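Local coordinates for TCR alpha chain (Gallus gallus, PDB 6LIR), which pairs with the TCR beta chain to form the chicken alpha-beta T-cell receptor, which probably recognises antigen presented by MHC molecules, at residues Y28-Y33 against C87-S92; P77-A82 against V107-T112; T152-A157 against E164-S169; E139-S144 against C180-E185; P115-L120 against E129-T134. All coordinates share one frame; numbering follows the deposited sequence.

Contact 1 (Y28-Y33 against C87-S92); sequences YSIQWY and CAVRGS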
# COMPACT_ATOMS: atom_id res chain seq x y z
N TYR A 28 -9.62 17.42 -23.17
CA TYR A 28 -10.96 17.96 -23.00
C TYR A 28 -11.26 18.16 -21.52
O TYR A 28 -11.89 19.15 -21.13
CB TYR A 28 -12.01 17.04 -23.64
CG TYR A 28 -13.43 17.46 -23.36
CD1 TYR A 28 -14.07 18.42 -24.15
CD2 TYR A 28 -14.15 16.91 -22.30
CE1 TYR A 28 -15.37 18.81 -23.89
CE2 TYR A 28 -15.45 17.30 -22.03
CZ TYR A 28 -16.06 18.25 -22.83
OH TYR A 28 -17.35 18.63 -22.58
N SER A 29 -10.81 17.22 -20.69
CA SER A 29 -10.98 17.32 -19.25
C SER A 29 -9.82 16.59 -18.59
O SER A 29 -9.25 15.66 -19.16
CB SER A 29 -12.32 16.73 -18.79
OG SER A 29 -12.31 15.32 -18.91
N ILE A 30 -9.46 17.05 -17.40
CA ILE A 30 -8.35 16.49 -16.65
C ILE A 30 -8.86 16.13 -15.26
O ILE A 30 -9.55 16.92 -14.62
CB ILE A 30 -7.17 17.47 -16.56
CG1 ILE A 30 -6.52 17.65 -17.94
CG2 ILE A 30 -6.14 16.99 -15.56
CD1 ILE A 30 -5.59 18.84 -18.03
N GLN A 31 -8.49 14.94 -14.80
CA GLN A 31 -8.85 14.47 -13.48
C GLN A 31 -7.60 14.00 -12.77
O GLN A 31 -6.63 13.58 -13.40
CB GLN A 31 -9.87 13.32 -13.52
CG GLN A 31 -11.22 13.70 -14.10
CD GLN A 31 -11.91 12.52 -14.76
OE1 GLN A 31 -12.35 12.61 -15.90
NE2 GLN A 31 -12.00 11.41 -14.04
N TRP A 32 -7.65 14.04 -11.44
CA TRP A 32 -6.55 13.56 -10.63
C TRP A 32 -7.11 12.62 -9.58
O TRP A 32 -8.19 12.86 -9.02
CB TRP A 32 -5.80 14.71 -9.96
CG TRP A 32 -4.81 15.39 -10.84
CD1 TRP A 32 -5.07 16.35 -11.78
CD2 TRP A 32 -3.40 15.18 -10.88
NE1 TRP A 32 -3.91 16.75 -12.40
CE2 TRP A 32 -2.86 16.04 -11.86
CE3 TRP A 32 -2.53 14.34 -10.17
CZ2 TRP A 32 -1.50 16.09 -12.15
CZ3 TRP A 32 -1.17 14.39 -10.46
CH2 TRP A 32 -0.67 15.26 -11.44
N TYR A 33 -6.37 11.55 -9.32
CA TYR A 33 -6.73 10.54 -8.34
C TYR A 33 -5.53 10.29 -7.45
O TYR A 33 -4.39 10.61 -7.80
CB TYR A 33 -7.16 9.22 -9.01
CG TYR A 33 -8.42 9.29 -9.84
CD1 TYR A 33 -8.43 9.88 -11.10
CD2 TYR A 33 -9.61 8.76 -9.36
CE1 TYR A 33 -9.59 9.94 -11.86
CE2 TYR A 33 -10.78 8.81 -10.10
CZ TYR A 33 -10.76 9.40 -11.35
OH TYR A 33 -11.92 9.45 -12.09
N CYS A 87 -2.77 11.33 -12.69
CA CYS A 87 -3.55 12.20 -13.55
C CYS A 87 -4.18 11.35 -14.64
O CYS A 87 -3.63 10.32 -15.05
CB CYS A 87 -2.70 13.31 -14.18
SG CYS A 87 -1.38 12.71 -15.24
N ALA A 88 -5.37 11.75 -15.06
CA ALA A 88 -6.11 11.06 -16.11
C ALA A 88 -6.73 12.11 -17.01
O ALA A 88 -7.41 13.02 -16.52
CB ALA A 88 -7.19 10.14 -15.52
N VAL A 89 -6.49 12.00 -18.32
CA VAL A 89 -6.92 13.03 -19.25
C VAL A 89 -7.81 12.40 -20.32
O VAL A 89 -7.71 11.20 -20.62
CB VAL A 89 -5.72 13.75 -19.91
CG1 VAL A 89 -4.77 14.27 -18.85
CG2 VAL A 89 -4.99 12.82 -20.87
N ARG A 90 -8.68 13.22 -20.89
CA ARG A 90 -9.57 12.82 -21.96
C ARG A 90 -9.36 13.75 -23.14
O ARG A 90 -9.38 14.98 -22.97
CB ARG A 90 -11.04 12.84 -21.52
CG ARG A 90 -11.76 11.52 -21.76
CD ARG A 90 -13.24 11.63 -21.45
NE ARG A 90 -13.48 11.77 -20.01
CZ ARG A 90 -13.61 10.75 -19.17
NH1 ARG A 90 -13.82 10.98 -17.88
NH2 ARG A 90 -13.52 9.51 -19.61
N GLY A 91 -9.16 13.17 -24.32
CA GLY A 91 -8.95 13.97 -25.52
C GLY A 91 -10.22 14.61 -26.02
O GLY A 91 -10.18 15.63 -26.72
N SER A 92 -11.37 14.02 -25.68
CA SER A 92 -12.67 14.50 -26.12
C SER A 92 -13.70 14.10 -25.08
O SER A 92 -13.43 13.28 -24.20
CB SER A 92 -13.05 13.93 -27.48
OG SER A 92 -13.78 12.72 -27.32
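W32 has CG anti to its carbonyl carbon (chi1 -81°), and with chi2 at 81° this lays the indole against C87 CB in the heart of an immunoglobulin V domain; C87 chi1 (62°) directs SG into the crowded position between backbone N and carbonyl carbon. The pair is the disulfide-on-tryptophan core of immunoglobulin domains: C87 is bonded to C20, and W32 lies on the neighbouring C strand, antiparallel to the F strand that carries C87. C87 CB sits over the centre of one indole face, 3.6 Å from the centroid of the six-membered ring, a CH-pi contact, while SG lies obliquely, 4.8 Å from the same centroid. W32 NE1 is held by S70 on the other sheet. I30 and V89 continue this inner face side by side, CG1 to CG1 at 3.9 Å. On the other face, Q31 and R90 cross obliquely, Q31 OE1 3.0 Å from R90 NH1, next to S29; all three pack on N96 of the TCR beta chain, and Y33 OH is hydrogen-bonded to L99 N of that chain. S29 OG, buried in the contact, has no polar partner. Q31 and A88 exchange two backbone bonds. Beyond them the strands end in a classic beta bulge, Y28 and S29 both facing R90: R90 N gives its hydrogen to S29 O, and Y28 N reaches R90 O at a very short 2.5 Å.

Contact 2 (P77-A82 against V107-T112); sequences PRLGDA and VQPHIT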
# COMPACT_ATOMS: atom_id res chain seq x y z
N PRO A 77 0.91 19.34 2.77
CA PRO A 77 0.92 17.88 2.86
C PRO A 77 1.20 17.40 4.27
O PRO A 77 2.09 17.90 4.96
CB PRO A 77 2.06 17.47 1.91
CG PRO A 77 2.39 18.72 1.11
CD PRO A 77 2.09 19.84 2.06
N ARG A 78 0.42 16.41 4.70
CA ARG A 78 0.65 15.72 5.96
C ARG A 78 0.95 14.26 5.67
O ARG A 78 0.85 13.79 4.53
CB ARG A 78 -0.55 15.85 6.90
CG ARG A 78 -0.78 17.27 7.43
CD ARG A 78 -2.25 17.50 7.77
NE ARG A 78 -3.12 17.26 6.62
CZ ARG A 78 -3.84 16.15 6.44
NH1 ARG A 78 -4.60 16.00 5.37
NH2 ARG A 78 -3.78 15.18 7.35
N LEU A 79 1.33 13.53 6.73
CA LEU A 79 1.72 12.13 6.57
C LEU A 79 0.64 11.32 5.88
O LEU A 79 0.93 10.44 5.06
CB LEU A 79 2.05 11.54 7.94
CG LEU A 79 2.53 10.09 8.00
CD1 LEU A 79 3.72 9.88 7.06
CD2 LEU A 79 2.90 9.71 9.42
N GLY A 80 -0.62 11.65 6.14
CA GLY A 80 -1.73 10.95 5.51
C GLY A 80 -1.87 11.21 4.03
O GLY A 80 -2.65 10.51 3.37
N ASP A 81 -1.15 12.19 3.49
CA ASP A 81 -1.21 12.51 2.07
C ASP A 81 -0.18 11.74 1.24
O ASP A 81 -0.12 11.93 0.02
CB ASP A 81 -1.01 14.02 1.86
CG ASP A 81 -2.12 14.83 2.49
OD1 ASP A 81 -3.30 14.48 2.29
OD2 ASP A 81 -1.81 15.81 3.20
N ALA A 82 0.61 10.89 1.88
CA ALA A 82 1.54 10.03 1.15
C ALA A 82 0.75 8.99 0.37
O ALA A 82 0.06 8.15 0.95
CB ALA A 82 2.51 9.35 2.12
N VAL A 107 5.92 11.81 2.31
CA VAL A 107 5.83 12.99 3.16
C VAL A 107 6.57 12.69 4.45
O VAL A 107 6.16 11.79 5.21
CB VAL A 107 4.37 13.39 3.43
CG1 VAL A 107 4.31 14.58 4.39
CG2 VAL A 107 3.65 13.71 2.13
N GLN A 108 7.64 13.43 4.71
CA GLN A 108 8.50 13.18 5.85
C GLN A 108 8.09 14.06 7.01
O GLN A 108 8.19 15.30 6.92
CB GLN A 108 9.96 13.44 5.49
CG GLN A 108 10.53 12.41 4.53
CD GLN A 108 11.33 13.05 3.41
OE1 GLN A 108 11.23 12.64 2.25
NE2 GLN A 108 12.12 14.06 3.75
N PRO A 109 7.65 13.49 8.13
CA PRO A 109 7.32 14.30 9.30
C PRO A 109 8.57 14.92 9.92
O PRO A 109 9.69 14.47 9.71
CB PRO A 109 6.67 13.30 10.27
CG PRO A 109 6.38 12.07 9.44
CD PRO A 109 7.40 12.06 8.35
N HIS A 110 8.35 16.00 10.66
CA HIS A 110 9.45 16.63 11.38
C HIS A 110 9.69 15.85 12.65
O HIS A 110 8.76 15.48 13.36
CB HIS A 110 9.15 18.09 11.72
CG HIS A 110 10.38 18.88 12.07
ND1 HIS A 110 10.45 19.70 13.18
CD2 HIS A 110 11.58 18.97 11.46
CE1 HIS A 110 11.65 20.26 13.23
NE2 HIS A 110 12.35 19.83 12.20
N ILE A 111 10.95 15.55 12.91
CA ILE A 111 11.31 14.63 13.98
C ILE A 111 12.48 15.22 14.74
O ILE A 111 13.34 15.89 14.16
CB ILE A 111 11.66 13.22 13.45
CG1 ILE A 111 12.77 13.29 12.41
CG2 ILE A 111 10.42 12.52 12.92
CD1 ILE A 111 14.12 12.83 12.93
N THR A 112 12.49 14.98 16.04
CA THR A 112 13.67 15.24 16.84
C THR A 112 14.36 13.91 17.03
O THR A 112 13.75 12.98 17.59
CB THR A 112 13.27 15.81 18.18
OG1 THR A 112 12.55 14.83 18.92
CG2 THR A 112 12.40 17.04 17.98
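From CB outward, V107 rests on the backbone of the turn at P77-A82, where the E-F connection of the immunoglobulin V domain closes against the end of strand 97-108. Its CB lies 3.7 Å from R78 O. CG1, anti to the backbone N (chi1 176°), presses on the same carbonyl, 3.6 Å from R78 O and equally near R78 C. CG2, anti to the carbonyl carbon, also touches R78 O and then reaches the proline ring, 4.1 Å from P77 CB. The valine thus straddles one peptide group with both methyls, a contact of van der Waals character. R78 O is itself tied down inside the turn, accepting a hydrogen from D81 N across the 3-10 segment 79-81. D81 closes the turn from the other end: OD2 uses its anti lone pair to take R78 N in an almost straight bond (174°), and OD1 makes a salt bridge with R34 of strand 29-35. L79 has CG anti to its backbone N, which swings the leucine toward the strand. Further along the chain P109 begins the link to the constant domain; its ring also packs on V153, A165 and Y167, while L79 touches E155, so the turn belongs to the elbow between the domains. L79 CD1 serves both ends of 107-109, meeting V107 O at 3.6 Å and P109 CG at 4.2 Å.

Contact 3 (T152-A157 against E164-S169); sequences TVVEVA and EASYLS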
# COMPACT_ATOMS: atom_id res chain seq x y z
N THR A 152 9.61 2.24 8.13
CA THR A 152 8.27 2.81 8.14
C THR A 152 8.27 4.05 9.03
O THR A 152 9.24 4.34 9.73
CB THR A 152 7.23 1.81 8.65
OG1 THR A 152 7.60 0.49 8.24
CG2 THR A 152 5.88 2.15 8.07
N VAL A 153 7.15 4.78 8.98
CA VAL A 153 6.87 5.90 9.88
C VAL A 153 5.49 5.67 10.47
O VAL A 153 4.55 5.32 9.76
CB VAL A 153 6.91 7.26 9.15
CG1 VAL A 153 7.16 8.39 10.14
CG2 VAL A 153 7.96 7.26 8.06
N VAL A 154 5.37 5.88 11.78
CA VAL A 154 4.11 5.71 12.48
C VAL A 154 3.87 6.92 13.37
O VAL A 154 4.79 7.70 13.66
CB VAL A 154 4.07 4.41 13.32
CG1 VAL A 154 4.31 3.19 12.45
CG2 VAL A 154 5.10 4.48 14.44
N GLU A 155 2.64 7.06 13.83
CA GLU A 155 2.27 8.11 14.76
C GLU A 155 1.67 7.45 15.99
O GLU A 155 0.83 6.55 15.87
CB GLU A 155 1.27 9.09 14.15
CG GLU A 155 1.79 9.89 12.97
CD GLU A 155 0.75 10.86 12.44
OE1 GLU A 155 1.06 12.07 12.35
OE2 GLU A 155 -0.36 10.41 12.10
N VAL A 156 2.09 7.90 17.17
CA VAL A 156 1.59 7.39 18.44
C VAL A 156 0.99 8.55 19.22
O VAL A 156 1.56 9.64 19.26
CB VAL A 156 2.69 6.68 19.25
CG1 VAL A 156 2.13 6.13 20.56
CG2 VAL A 156 3.30 5.56 18.43
N ALA A 157 -0.17 8.31 19.84
CA ALA A 157 -0.87 9.35 20.60
C ALA A 157 -0.35 9.38 22.03
O ALA A 157 -0.65 8.49 22.83
CB ALA A 157 -2.38 9.10 20.56
N GLU A 164 2.63 12.28 17.89
CA GLU A 164 4.04 12.35 17.49
C GLU A 164 4.36 11.29 16.46
O GLU A 164 3.84 10.17 16.50
CB GLU A 164 4.97 12.17 18.69
CG GLU A 164 4.42 12.59 20.03
CD GLU A 164 5.32 12.15 21.17
OE1 GLU A 164 6.31 11.43 20.90
OE2 GLU A 164 5.05 12.52 22.32
N ALA A 165 5.27 11.63 15.56
CA ALA A 165 5.71 10.72 14.51
C ALA A 165 7.12 10.22 14.81
O ALA A 165 7.94 10.91 15.41
CB ALA A 165 5.68 11.41 13.14
N SER A 166 7.39 8.99 14.36
CA SER A 166 8.70 8.40 14.60
C SER A 166 8.96 7.37 13.51
O SER A 166 8.05 6.66 13.08
CB SER A 166 8.78 7.74 15.98
OG SER A 166 7.77 6.74 16.14
N TYR A 167 10.22 7.29 13.09
CA TYR A 167 10.63 6.31 12.11
C TYR A 167 10.99 5.01 12.81
O TYR A 167 11.45 5.01 13.96
CB TYR A 167 11.84 6.81 11.31
CG TYR A 167 11.52 7.75 10.18
CD1 TYR A 167 11.26 9.10 10.42
CD2 TYR A 167 11.49 7.30 8.86
CE1 TYR A 167 10.97 9.96 9.38
CE2 TYR A 167 11.21 8.16 7.82
CZ TYR A 167 10.94 9.49 8.08
OH TYR A 167 10.65 10.34 7.04
N LEU A 168 10.81 3.90 12.10
CA LEU A 168 11.17 2.59 12.61
C LEU A 168 11.76 1.79 11.47
O LEU A 168 11.22 1.78 10.36
CB LEU A 168 9.95 1.83 13.17
CG LEU A 168 9.00 2.53 14.14
CD1 LEU A 168 7.73 1.70 14.33
CD2 LEU A 168 9.68 2.78 15.47
N SER A 169 12.87 1.12 11.74
CA SER A 169 13.50 0.19 10.81
C SER A 169 13.66 -1.15 11.52
O SER A 169 13.90 -1.19 12.73
CB SER A 169 14.85 0.71 10.30
OG SER A 169 14.67 1.62 9.23
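T152, on strand 150-156 of the hairpin with 164-174, exchanges backbone bonds with L168: its N gives a hydrogen to L168 O nearly along the C=O axis, and its own O is met by L168 N from above the carbonyl plane. V153 lies beside Y167. V153 CG1 is anti to the backbone N (chi1 -158°) and leans on S166 O at 3.5 Å, which leaves CG2 anti to the carbonyl carbon, over one face of the Y167 ring toward the rim, 3.7 Å from the centroid in a CH-pi contact. V154, on the reverse face, exchanges bonds with S166 and crosses L168 at about a right angle, V154 CG2 meeting L168 CD1 at 3.8 Å. E155 returns to the first face, its extended chain near A165, E155 CG to A165 CB 4.2 Å. V156 completes the run by pairing with E164. The chemistry therefore divides by face: V153, A165, the Y167 ring and the aliphatic part of E155 make the surface that packs on L79 and P109 at the elbow, whereas the opposite side meets R186 and K136 of the TCR beta chain, the first bonded to S166 OG, the second salt-bridged to E164 OE1, while E164 OE2 is bonded to T158 OG1.

Contact 4 (E139-S144 against C180-E185); sequences EKLDLS and CGAKHE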
# COMPACT_ATOMS: atom_id res chain seq x y z
N GLU A 139 17.94 10.36 6.99
CA GLU A 139 19.12 10.70 6.21
C GLU A 139 20.42 10.52 6.99
O GLU A 139 21.49 10.48 6.39
CB GLU A 139 19.03 12.13 5.69
CG GLU A 139 19.15 13.20 6.77
CD GLU A 139 17.83 13.49 7.45
OE1 GLU A 139 17.83 14.23 8.45
OE2 GLU A 139 16.79 12.96 6.99
N LYS A 140 20.34 10.39 8.32
CA LYS A 140 21.53 10.24 9.14
C LYS A 140 21.76 8.81 9.61
O LYS A 140 22.86 8.50 10.09
CB LYS A 140 21.46 11.15 10.37
CG LYS A 140 21.45 12.64 10.06
CD LYS A 140 21.58 13.44 11.34
CE LYS A 140 21.45 14.93 11.10
NZ LYS A 140 21.68 15.70 12.36
N LEU A 141 20.78 7.93 9.48
CA LEU A 141 20.94 6.56 9.94
C LEU A 141 21.71 5.75 8.91
O LEU A 141 21.45 5.84 7.71
CB LEU A 141 19.58 5.91 10.22
CG LEU A 141 19.65 4.48 10.75
CD1 LEU A 141 19.98 4.46 12.24
CD2 LEU A 141 18.35 3.73 10.48
N ASP A 142 22.65 4.94 9.39
CA ASP A 142 23.48 4.11 8.53
C ASP A 142 23.16 2.65 8.81
O ASP A 142 23.52 2.12 9.87
CB ASP A 142 24.96 4.40 8.73
CG ASP A 142 25.83 3.66 7.73
OD1 ASP A 142 25.65 3.87 6.51
OD2 ASP A 142 26.69 2.85 8.16
N LEU A 143 22.50 2.01 7.86
CA LEU A 143 22.21 0.58 7.89
C LEU A 143 22.86 -0.06 6.67
O LEU A 143 22.27 -0.89 5.97
CB LEU A 143 20.71 0.32 7.94
CG LEU A 143 20.26 -0.73 8.96
CD1 LEU A 143 21.03 -0.58 10.27
CD2 LEU A 143 18.77 -0.65 9.21
N SER A 144 24.10 0.37 6.42
CA SER A 144 24.86 -0.08 5.26
C SER A 144 25.07 -1.58 5.27
O SER A 144 25.00 -2.23 4.22
CB SER A 144 26.21 0.64 5.22
OG SER A 144 26.78 0.66 6.52
N CYS A 180 22.65 -6.71 16.00
CA CYS A 180 21.73 -5.57 15.96
C CYS A 180 22.55 -4.31 16.21
O CYS A 180 23.04 -4.09 17.32
CB CYS A 180 20.70 -5.76 17.07
SG CYS A 180 19.22 -4.79 17.09
N GLY A 181 22.66 -3.48 15.18
CA GLY A 181 23.30 -2.19 15.38
C GLY A 181 22.97 -1.21 14.29
O GLY A 181 22.27 -1.52 13.32
N ALA A 182 23.53 -0.02 14.45
CA ALA A 182 23.54 1.01 13.42
C ALA A 182 24.49 2.12 13.84
O ALA A 182 24.91 2.20 15.00
CB ALA A 182 22.14 1.58 13.16
N LYS A 183 24.83 2.97 12.88
CA LYS A 183 25.58 4.20 13.15
C LYS A 183 24.75 5.40 12.73
O LYS A 183 24.12 5.38 11.67
CB LYS A 183 26.94 4.21 12.45
CG LYS A 183 27.82 3.05 12.88
CD LYS A 183 28.67 2.52 11.75
CE LYS A 183 29.90 3.38 11.57
NZ LYS A 183 30.94 2.71 10.73
N HIS A 184 24.75 6.44 13.56
CA HIS A 184 23.89 7.59 13.34
C HIS A 184 24.67 8.86 13.65
O HIS A 184 25.23 9.00 14.74
CB HIS A 184 22.63 7.52 14.22
CG HIS A 184 21.56 8.50 13.84
ND1 HIS A 184 21.67 9.85 14.08
CD2 HIS A 184 20.34 8.32 13.27
CE1 HIS A 184 20.58 10.47 13.66
NE2 HIS A 184 19.76 9.56 13.16
N GLU A 185 24.71 9.77 12.67
CA GLU A 185 25.40 11.05 12.80
C GLU A 185 25.05 11.74 14.10
O GLU A 185 23.88 12.02 14.38
CB GLU A 185 25.03 11.93 11.61
CG GLU A 185 25.80 13.24 11.53
CD GLU A 185 25.81 13.82 10.12
OE1 GLU A 185 26.85 13.70 9.44
OE2 GLU A 185 24.78 14.38 9.70
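Backbone bonding between 139-144 and 180-185 is sparse and uneven. D142 N gives the one short bond, 2.7 Å to K183 O and nearly along the C=O axis, though bent at the hydrogen (139°); K183 N to D142 O and E185 N to K140 O, both 3.4 Å, are weak. The ring contact belongs to H184, whose CG is anti to the backbone N (chi1 -167°). K140 CB lies over one imidazole face, offset toward the rim and 3.8 Å from the centroid, a CH-pi contact. That ring is fixed by both nitrogens: ND1 donates to E185 O, and NE2 accepts from S137 N. Apolar contacts gather on A182, whose CB takes L141 CD1 at 3.7 Å and L143 CD1 at 3.8 Å. Opposite charges stand near each other without a salt bridge: K140 NZ is 4.3 Å from E185 OE2. D142 OD2 accepts a bond from S144 OG. In the immunoglobulin-like constant domain, 141-142, 181-184 and 188-191 are the C, F and G strands, with 181-184 in the middle; L141 and L143 also touch I133 of strand 128-134, and C180 is joined to C131 on that strand by the B-to-F intersheet disulfide.

Contact 5 (P115-L120 against E129-T134); sequences PSVYRL and EMCLIT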
# COMPACT_ATOMS: atom_id res chain seq x y z
N PRO A 115 18.09 8.35 18.29
CA PRO A 115 18.15 6.99 17.76
C PRO A 115 18.41 5.98 18.86
O PRO A 115 19.27 6.18 19.72
CB PRO A 115 19.29 7.03 16.74
CG PRO A 115 20.05 8.28 17.02
CD PRO A 115 19.29 9.14 17.96
N SER A 116 17.66 4.88 18.83
CA SER A 116 17.88 3.77 19.74
C SER A 116 17.72 2.47 18.96
O SER A 116 17.00 2.41 17.96
CB SER A 116 16.91 3.78 20.92
OG SER A 116 16.97 5.01 21.61
N VAL A 117 18.44 1.46 19.40
CA VAL A 117 18.43 0.14 18.78
C VAL A 117 18.09 -0.88 19.85
O VAL A 117 18.54 -0.76 21.00
CB VAL A 117 19.78 -0.15 18.09
CG1 VAL A 117 19.84 -1.57 17.63
CG2 VAL A 117 19.97 0.77 16.90
N TYR A 118 17.29 -1.88 19.49
CA TYR A 118 16.86 -2.88 20.46
C TYR A 118 16.77 -4.24 19.78
O TYR A 118 16.49 -4.35 18.59
CB TYR A 118 15.48 -2.57 21.06
CG TYR A 118 15.30 -1.16 21.58
CD1 TYR A 118 15.76 -0.81 22.85
CD2 TYR A 118 14.66 -0.20 20.82
CE1 TYR A 118 15.58 0.47 23.33
CE2 TYR A 118 14.49 1.09 21.30
CZ TYR A 118 14.95 1.42 22.55
OH TYR A 118 14.78 2.70 23.02
N ARG A 119 16.99 -5.28 20.58
CA ARG A 119 16.83 -6.66 20.15
C ARG A 119 15.54 -7.20 20.73
O ARG A 119 15.23 -6.98 21.91
CB ARG A 119 18.00 -7.52 20.61
CG ARG A 119 19.13 -7.63 19.61
CD ARG A 119 20.46 -7.40 20.28
NE ARG A 119 20.73 -8.38 21.34
CZ ARG A 119 21.35 -9.53 21.15
NH1 ARG A 119 21.77 -9.87 19.93
NH2 ARG A 119 21.55 -10.36 22.16
N LEU A 120 14.78 -7.92 19.91
CA LEU A 120 13.52 -8.48 20.35
C LEU A 120 13.52 -9.98 20.11
O LEU A 120 14.15 -10.48 19.18
CB LEU A 120 12.34 -7.86 19.59
CG LEU A 120 12.30 -6.35 19.37
CD1 LEU A 120 11.03 -5.96 18.63
CD2 LEU A 120 12.40 -5.62 20.69
N GLU A 129 15.57 -13.53 16.09
CA GLU A 129 15.73 -12.25 16.75
C GLU A 129 15.40 -11.14 15.77
O GLU A 129 15.73 -11.23 14.58
CB GLU A 129 17.16 -12.07 17.29
CG GLU A 129 17.22 -11.79 18.78
CD GLU A 129 18.64 -11.64 19.28
OE1 GLU A 129 18.98 -12.26 20.31
OE2 GLU A 129 19.42 -10.89 18.65
N MET A 130 14.74 -10.09 16.26
CA MET A 130 14.36 -8.95 15.44
C MET A 130 15.06 -7.70 15.95
O MET A 130 15.04 -7.41 17.16
CB MET A 130 12.84 -8.75 15.47
CG MET A 130 12.34 -7.51 14.73
SD MET A 130 12.37 -7.69 12.93
CE MET A 130 11.06 -8.89 12.69
N CYS A 131 15.69 -6.98 15.05
CA CYS A 131 16.39 -5.75 15.40
C CYS A 131 15.50 -4.55 15.11
O CYS A 131 15.02 -4.39 13.99
CB CYS A 131 17.71 -5.64 14.64
SG CYS A 131 18.85 -4.33 15.15
N LEU A 132 15.29 -3.72 16.12
CA LEU A 132 14.43 -2.55 15.99
C LEU A 132 15.25 -1.27 16.18
O LEU A 132 15.84 -1.06 17.25
CB LEU A 132 13.29 -2.63 17.00
CG LEU A 132 12.33 -1.44 17.08
CD1 LEU A 132 11.49 -1.27 15.81
CD2 LEU A 132 11.43 -1.55 18.30
N ILE A 133 15.25 -0.41 15.16
CA ILE A 133 15.85 0.92 15.24
C ILE A 133 14.72 1.95 15.23
O ILE A 133 13.90 1.96 14.31
CB ILE A 133 16.83 1.16 14.08
CG1 ILE A 133 17.86 0.03 13.99
CG2 ILE A 133 17.54 2.50 14.27
CD1 ILE A 133 17.52 -1.02 12.95
N THR A 134 14.70 2.82 16.24
CA THR A 134 13.60 3.75 16.41
C THR A 134 14.10 5.19 16.52
O THR A 134 15.28 5.45 16.78
CB THR A 134 12.78 3.43 17.67
OG1 THR A 134 13.51 3.83 18.84
CG2 THR A 134 12.48 1.96 17.76
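Strands 116-121 and 128-134 form a beta hairpin, the A and B strands of the immunoglobulin-like constant domain, and their packing is tight on the face that carries V117, C131 and I133. There V117 CG1, anti to the backbone N (chi1 172°), touches C131 SG at 3.8 Å, and V117 CG2 lies 3.7 Å from I133 CG1, the valine and isoleucine side by side. C131 is joined to C180, so the valine packs directly on the intradomain disulfide. Three reciprocal pairs of backbone bonds, S116 with T134, Y118 with L132 and L120 with M130, zip the strands together. On the reverse face T134 OG1 meets the edge of the Y118 ring, 3.8 Å from Y118 CE2, but the apolar pairs stand farther apart, Y118 CD2 4.3 Å from L132 CD2. The TCR beta chain covers this face: Y118 OH bonds its E133, and L120 packs on its V140. At the end of the V117 face the contact opens to partly exposed R119, bent at chi2 and chi3, with D194 as second charge partner at NH2. E129 comes over one face of its guanidinium; R119 NH1 stands 2.9 Å from E129 OE2, an oxygen well out of the guanidinium plane, so the salt bridge is one of charge alone.

Contacts 1 and 5 are the buried ones, each pairing strands on one half of a disulfide, in the variable and the constant domain respectively; their centres lie about 46 Å apart. Contact 4 supplies the other half of the constant-domain disulfide from a small sheet whose edge strand is held by one short and two weak backbone bonds, with charged side chains outside. Contacts 3 and 5 share one sheet, with S169 N probably hydrogen-bonded to I133 O, and both turn a face to the TCR beta chain, as contact 1 does in the variable domain. Contact 2, partly buried, differs in lacking strand pairing: it is van der Waals packing, and through P109 and L79 it meets contact 3 across the domain elbow.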